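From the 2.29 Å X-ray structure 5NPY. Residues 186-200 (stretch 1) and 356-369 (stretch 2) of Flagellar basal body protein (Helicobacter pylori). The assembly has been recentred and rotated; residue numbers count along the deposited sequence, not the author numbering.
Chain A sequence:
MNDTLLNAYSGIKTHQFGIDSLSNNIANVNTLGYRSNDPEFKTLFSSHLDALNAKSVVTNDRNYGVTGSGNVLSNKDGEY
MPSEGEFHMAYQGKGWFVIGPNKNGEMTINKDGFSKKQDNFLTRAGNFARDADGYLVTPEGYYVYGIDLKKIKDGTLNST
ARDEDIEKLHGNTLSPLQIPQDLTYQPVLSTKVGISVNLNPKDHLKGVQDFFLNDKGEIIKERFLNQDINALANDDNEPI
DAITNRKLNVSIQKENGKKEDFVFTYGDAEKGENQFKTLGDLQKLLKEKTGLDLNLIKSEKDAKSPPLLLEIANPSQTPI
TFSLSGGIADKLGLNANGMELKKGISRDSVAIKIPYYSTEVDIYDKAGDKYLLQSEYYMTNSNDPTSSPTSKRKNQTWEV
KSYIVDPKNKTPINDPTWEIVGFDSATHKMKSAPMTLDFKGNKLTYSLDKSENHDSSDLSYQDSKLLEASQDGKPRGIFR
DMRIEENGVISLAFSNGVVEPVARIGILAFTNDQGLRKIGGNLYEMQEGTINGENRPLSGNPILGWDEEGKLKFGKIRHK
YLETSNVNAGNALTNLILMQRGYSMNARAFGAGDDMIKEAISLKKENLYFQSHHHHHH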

# COMPACT_ATOMS: atom_id res chain seq x y z
N GLN A 186 -19.14 7.42 7.11
CA GLN A 186 -18.39 7.44 8.36
C GLN A 186 -16.92 7.17 8.05
O GLN A 186 -16.60 6.26 7.26
CB GLN A 186 -18.91 6.44 9.39
CG GLN A 186 -20.27 6.80 10.03
CD GLN A 186 -20.27 8.07 10.88
OE1 GLN A 186 -19.49 9.01 10.64
NE2 GLN A 186 -21.16 8.11 11.87
N PRO A 187 -16.00 7.94 8.61
CA PRO A 187 -14.58 7.64 8.42
C PRO A 187 -14.21 6.35 9.14
O PRO A 187 -14.95 5.83 9.98
CB PRO A 187 -13.87 8.86 9.03
CG PRO A 187 -14.86 9.43 9.99
CD PRO A 187 -16.20 9.19 9.37
N VAL A 188 -13.06 5.81 8.75
CA VAL A 188 -12.53 4.56 9.28
C VAL A 188 -11.10 4.78 9.76
O VAL A 188 -10.29 5.40 9.06
CB VAL A 188 -12.58 3.41 8.25
CG1 VAL A 188 -12.13 2.09 8.88
CG2 VAL A 188 -13.96 3.28 7.66
N LEU A 189 -10.79 4.27 10.95
CA LEU A 189 -9.42 4.34 11.45
C LEU A 189 -8.52 3.38 10.67
O LEU A 189 -8.88 2.22 10.45
CB LEU A 189 -9.39 4.02 12.94
CG LEU A 189 -8.02 3.81 13.57
CD1 LEU A 189 -7.16 5.06 13.39
CD2 LEU A 189 -8.15 3.45 15.05
N SER A 190 -7.35 3.88 10.27
CA SER A 190 -6.36 3.07 9.56
C SER A 190 -5.68 2.18 10.59
O SER A 190 -4.95 2.67 11.45
CB SER A 190 -5.33 3.96 8.86
OG SER A 190 -5.93 5.03 8.11
N THR A 191 -5.91 0.87 10.52
CA THR A 191 -5.20 -0.08 11.36
C THR A 191 -4.31 -1.03 10.58
O THR A 191 -3.70 -1.92 11.19
CB THR A 191 -6.19 -0.91 12.19
OG1 THR A 191 -6.97 -1.73 11.31
CG2 THR A 191 -7.09 0.02 13.01
N LYS A 192 -4.19 -0.86 9.27
CA LYS A 192 -3.51 -1.86 8.45
C LYS A 192 -3.05 -1.18 7.17
O LYS A 192 -3.88 -0.74 6.38
CB LYS A 192 -4.46 -3.03 8.15
CG LYS A 192 -3.82 -4.22 7.46
CD LYS A 192 -4.84 -5.34 7.21
CE LYS A 192 -5.64 -5.13 5.93
NZ LYS A 192 -6.71 -6.17 5.80
N VAL A 193 -1.74 -1.12 6.95
CA VAL A 193 -1.19 -0.48 5.76
C VAL A 193 -0.17 -1.41 5.11
O VAL A 193 0.78 -1.86 5.78
CB VAL A 193 -0.55 0.88 6.09
CG1 VAL A 193 0.09 1.52 4.85
CG2 VAL A 193 -1.59 1.80 6.75
N GLY A 194 -0.37 -1.71 3.83
CA GLY A 194 0.57 -2.49 3.04
C GLY A 194 0.98 -1.75 1.77
O GLY A 194 0.12 -1.42 0.93
N ILE A 195 2.26 -1.44 1.60
CA ILE A 195 2.70 -0.69 0.43
C ILE A 195 3.53 -1.59 -0.47
O ILE A 195 4.23 -2.51 -0.03
CB ILE A 195 3.51 0.59 0.78
CG1 ILE A 195 4.80 0.23 1.52
CG2 ILE A 195 2.63 1.59 1.53
CD1 ILE A 195 5.76 1.40 1.71
N SER A 196 3.40 -1.35 -1.77
CA SER A 196 4.30 -1.90 -2.76
C SER A 196 5.16 -0.74 -3.24
O SER A 196 4.64 0.28 -3.70
CB SER A 196 3.54 -2.56 -3.91
OG SER A 196 2.35 -1.87 -4.29
N VAL A 197 6.48 -0.89 -3.09
CA VAL A 197 7.47 0.11 -3.48
C VAL A 197 8.60 -0.61 -4.19
O VAL A 197 9.01 -1.72 -3.81
CB VAL A 197 8.00 0.88 -2.25
CG1 VAL A 197 8.61 -0.06 -1.19
CG2 VAL A 197 9.00 1.90 -2.64
N ASN A 198 9.12 0.01 -5.23
CA ASN A 198 10.33 -0.47 -5.86
C ASN A 198 11.46 0.41 -5.36
O ASN A 198 11.30 1.63 -5.27
CB ASN A 198 10.22 -0.44 -7.38
CG ASN A 198 11.46 -0.98 -8.03
OD1 ASN A 198 11.62 -2.21 -8.10
ND2 ASN A 198 12.31 -0.11 -8.55
N LEU A 199 12.58 -0.21 -4.99
CA LEU A 199 13.72 0.53 -4.46
C LEU A 199 14.89 0.34 -5.42
O LEU A 199 15.44 -0.76 -5.52
CB LEU A 199 14.08 0.06 -3.05
CG LEU A 199 13.04 0.24 -1.91
CD1 LEU A 199 13.54 -0.39 -0.63
CD2 LEU A 199 12.69 1.68 -1.64
N ASN A 200 15.25 1.39 -6.12
CA ASN A 200 16.33 1.31 -7.09
C ASN A 200 17.60 1.86 -6.48
O ASN A 200 17.59 2.99 -5.96
CB ASN A 200 15.97 2.08 -8.36
CG ASN A 200 16.95 1.82 -9.52
OD1 ASN A 200 18.15 2.00 -9.38
ND2 ASN A 200 16.43 1.41 -10.67
N TYR A 356 19.18 6.10 -1.20
CA TYR A 356 18.13 6.66 -0.36
C TYR A 356 16.80 6.55 -1.08
O TYR A 356 16.74 6.47 -2.31
CB TYR A 356 18.43 8.13 -0.02
CG TYR A 356 17.37 8.82 0.82
CD1 TYR A 356 16.44 9.68 0.25
CD2 TYR A 356 17.29 8.59 2.19
CE1 TYR A 356 15.47 10.32 1.04
CE2 TYR A 356 16.33 9.19 2.97
CZ TYR A 356 15.43 10.05 2.40
OH TYR A 356 14.50 10.65 3.23
N TYR A 357 15.71 6.53 -0.30
CA TYR A 357 14.37 6.75 -0.84
C TYR A 357 13.44 7.11 0.32
O TYR A 357 13.80 6.97 1.49
CB TYR A 357 13.85 5.54 -1.63
CG TYR A 357 12.66 5.89 -2.52
CD1 TYR A 357 12.72 6.97 -3.39
CD2 TYR A 357 11.48 5.16 -2.46
CE1 TYR A 357 11.64 7.31 -4.21
CE2 TYR A 357 10.38 5.48 -3.26
CZ TYR A 357 10.48 6.57 -4.14
OH TYR A 357 9.44 6.93 -4.96
N SER A 358 12.25 7.58 -0.03
CA SER A 358 11.23 7.94 0.96
C SER A 358 9.85 7.76 0.35
O SER A 358 9.66 8.00 -0.85
CB SER A 358 11.40 9.38 1.47
OG SER A 358 11.31 10.27 0.39
N THR A 359 8.91 7.28 1.15
CA THR A 359 7.53 7.07 0.73
C THR A 359 6.63 7.69 1.77
O THR A 359 7.07 8.05 2.86
CB THR A 359 7.20 5.59 0.55
OG1 THR A 359 7.21 4.94 1.83
CG2 THR A 359 8.22 4.92 -0.42
N GLU A 360 5.35 7.82 1.44
CA GLU A 360 4.40 8.51 2.30
C GLU A 360 3.00 8.09 1.90
O GLU A 360 2.68 8.07 0.71
CB GLU A 360 4.59 10.03 2.18
CG GLU A 360 3.70 10.89 3.07
CD GLU A 360 3.82 12.39 2.74
OE1 GLU A 360 4.76 13.05 3.23
OE2 GLU A 360 2.97 12.91 1.97
N VAL A 361 2.20 7.70 2.89
CA VAL A 361 0.84 7.19 2.71
C VAL A 361 -0.11 8.04 3.55
O VAL A 361 0.20 8.39 4.70
CB VAL A 361 0.76 5.71 3.14
CG1 VAL A 361 -0.66 5.17 3.05
CG2 VAL A 361 1.73 4.84 2.31
N ASP A 362 -1.26 8.38 2.98
CA ASP A 362 -2.30 9.07 3.74
C ASP A 362 -2.99 8.08 4.67
O ASP A 362 -3.49 7.04 4.21
CB ASP A 362 -3.33 9.71 2.82
CG ASP A 362 -2.74 10.81 1.93
OD1 ASP A 362 -3.28 11.04 0.82
OD2 ASP A 362 -1.75 11.45 2.34
N ILE A 363 -3.03 8.39 5.95
CA ILE A 363 -3.77 7.56 6.90
C ILE A 363 -4.68 8.46 7.72
O ILE A 363 -4.53 9.69 7.74
CB ILE A 363 -2.85 6.72 7.81
CG1 ILE A 363 -2.05 7.63 8.74
CG2 ILE A 363 -1.94 5.83 6.94
CD1 ILE A 363 -1.31 6.88 9.86
N TYR A 364 -5.66 7.83 8.38
CA TYR A 364 -6.78 8.53 8.98
C TYR A 364 -7.06 7.99 10.37
O TYR A 364 -7.05 6.78 10.58
CB TYR A 364 -8.03 8.40 8.10
CG TYR A 364 -7.75 8.78 6.68
CD1 TYR A 364 -7.47 7.81 5.72
CD2 TYR A 364 -7.73 10.11 6.29
CE1 TYR A 364 -7.18 8.17 4.40
CE2 TYR A 364 -7.44 10.48 4.98
CZ TYR A 364 -7.16 9.50 4.04
OH TYR A 364 -6.88 9.87 2.74
N ASP A 365 -7.34 8.91 11.31
CA ASP A 365 -7.72 8.53 12.67
C ASP A 365 -9.22 8.20 12.71
O ASP A 365 -9.90 8.16 11.69
CB ASP A 365 -7.32 9.62 13.67
CG ASP A 365 -8.06 10.95 13.45
OD1 ASP A 365 -9.10 11.01 12.76
OD2 ASP A 365 -7.58 11.95 14.00
N LYS A 366 -9.75 7.94 13.92
CA LYS A 366 -11.17 7.61 14.03
C LYS A 366 -12.06 8.76 13.56
O LYS A 366 -13.20 8.53 13.12
CB LYS A 366 -11.52 7.25 15.48
CG LYS A 366 -11.01 5.92 15.93
CD LYS A 366 -11.28 5.70 17.40
CE LYS A 366 -10.57 4.46 17.92
NZ LYS A 366 -10.98 4.14 19.31
N ALA A 367 -11.57 10.00 13.64
CA ALA A 367 -12.33 11.16 13.20
C ALA A 367 -12.23 11.41 11.71
O ALA A 367 -12.99 12.23 11.19
CB ALA A 367 -11.86 12.41 13.95
N GLY A 368 -11.33 10.71 11.01
CA GLY A 368 -11.14 10.91 9.59
C GLY A 368 -10.10 11.94 9.24
O GLY A 368 -9.98 12.30 8.06
N ASP A 369 -9.36 12.43 10.22
CA ASP A 369 -8.29 13.39 9.99
C ASP A 369 -7.07 12.71 9.40
O ASP A 369 -6.70 11.60 9.81
CB ASP A 369 -7.90 14.09 11.30
CG ASP A 369 -8.86 15.20 11.68
OD1 ASP A 369 -8.73 16.33 11.15
OD2 ASP A 369 -9.75 14.94 12.52
O HOH W 1 16.43 5.60 -4.74

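Two strands that run in nearly opposite directions need not pair edge to edge; they may meet through their side chains and let the backbones touch at one end alone. The contact between residues 186-200 and 356-369 of this flagellar basal body protein is a worked example. The strand axes, at 155° to one another, come no closer than 9.4 Å, whereas the loop before the first strand draws in until the CA atoms of Leu189 and Lys366 are 4.5 Å apart.

Of the three residues with the most surface covered, Leu189 and Pro187 lie in that loop and Lys366 in the turn that faces it. Leu189 buries 71 Å² against the other stretch. Its CA-to-CB bond points sideways, and the side chain, with chi1 t and chi2 p, lies along the backbone where strand gives way to turn: CD1 is 3.3 Å from Tyr364 O and 3.6 Å from Asp365 CA, while CD2 sits 3.9 Å from Lys366 CG. Here the aliphatic part of an exposed lysine serves as an apolar surface, and Lys366 has 57 Å² covered although its CA-to-CB bond points away.

Pro187, also with 57 Å² covered, packs on the type I turn from Asp365 to Gly368. Its CG lies 3.6 Å from Ala367 O, and its CB 3.5 Å from Gly368 CA. Gly368 suits this place twice over: a CB there would fall 2.8 Å from Pro187 CB, and at a phi of 90° it would also be jammed against the preceding carbonyl oxygen. Gly368 N donates to Asp365 O at 3.0 Å across the turn, and Asp369 N, just after it, donates to Asp365 OD1 at 2.9 Å.

Ser190 engages both polar backbone groups of one residue, Tyr364. Its N donates to Tyr364 O at 2.9 Å, with an angle of 168°, and its OG accepts from Tyr364 N at 2.8 Å. The side-chain oxygen thus does what a backbone carbonyl would do in a paired strand.

Beyond this point the backbones separate and alternate residues fill the gap. Val193, Ile195 and Val197 point toward Ile363, Val361, Thr359 and Tyr357, which point back. Ile195 CG2 approaches Val361 CG2 to 3.5 Å, and Val193 CG2 lies 4.0 Å from Ile363 CG2. At the far end Val197 CG2 meets the edge of the Tyr357 ring, 3.9 Å from CE2, and Leu199 CD2 reaches within 3.8 Å of Tyr357 CD2. A water donating to Asn200 O (3.1 Å) and Tyr356 O (2.6 Å) bridges the backbones there.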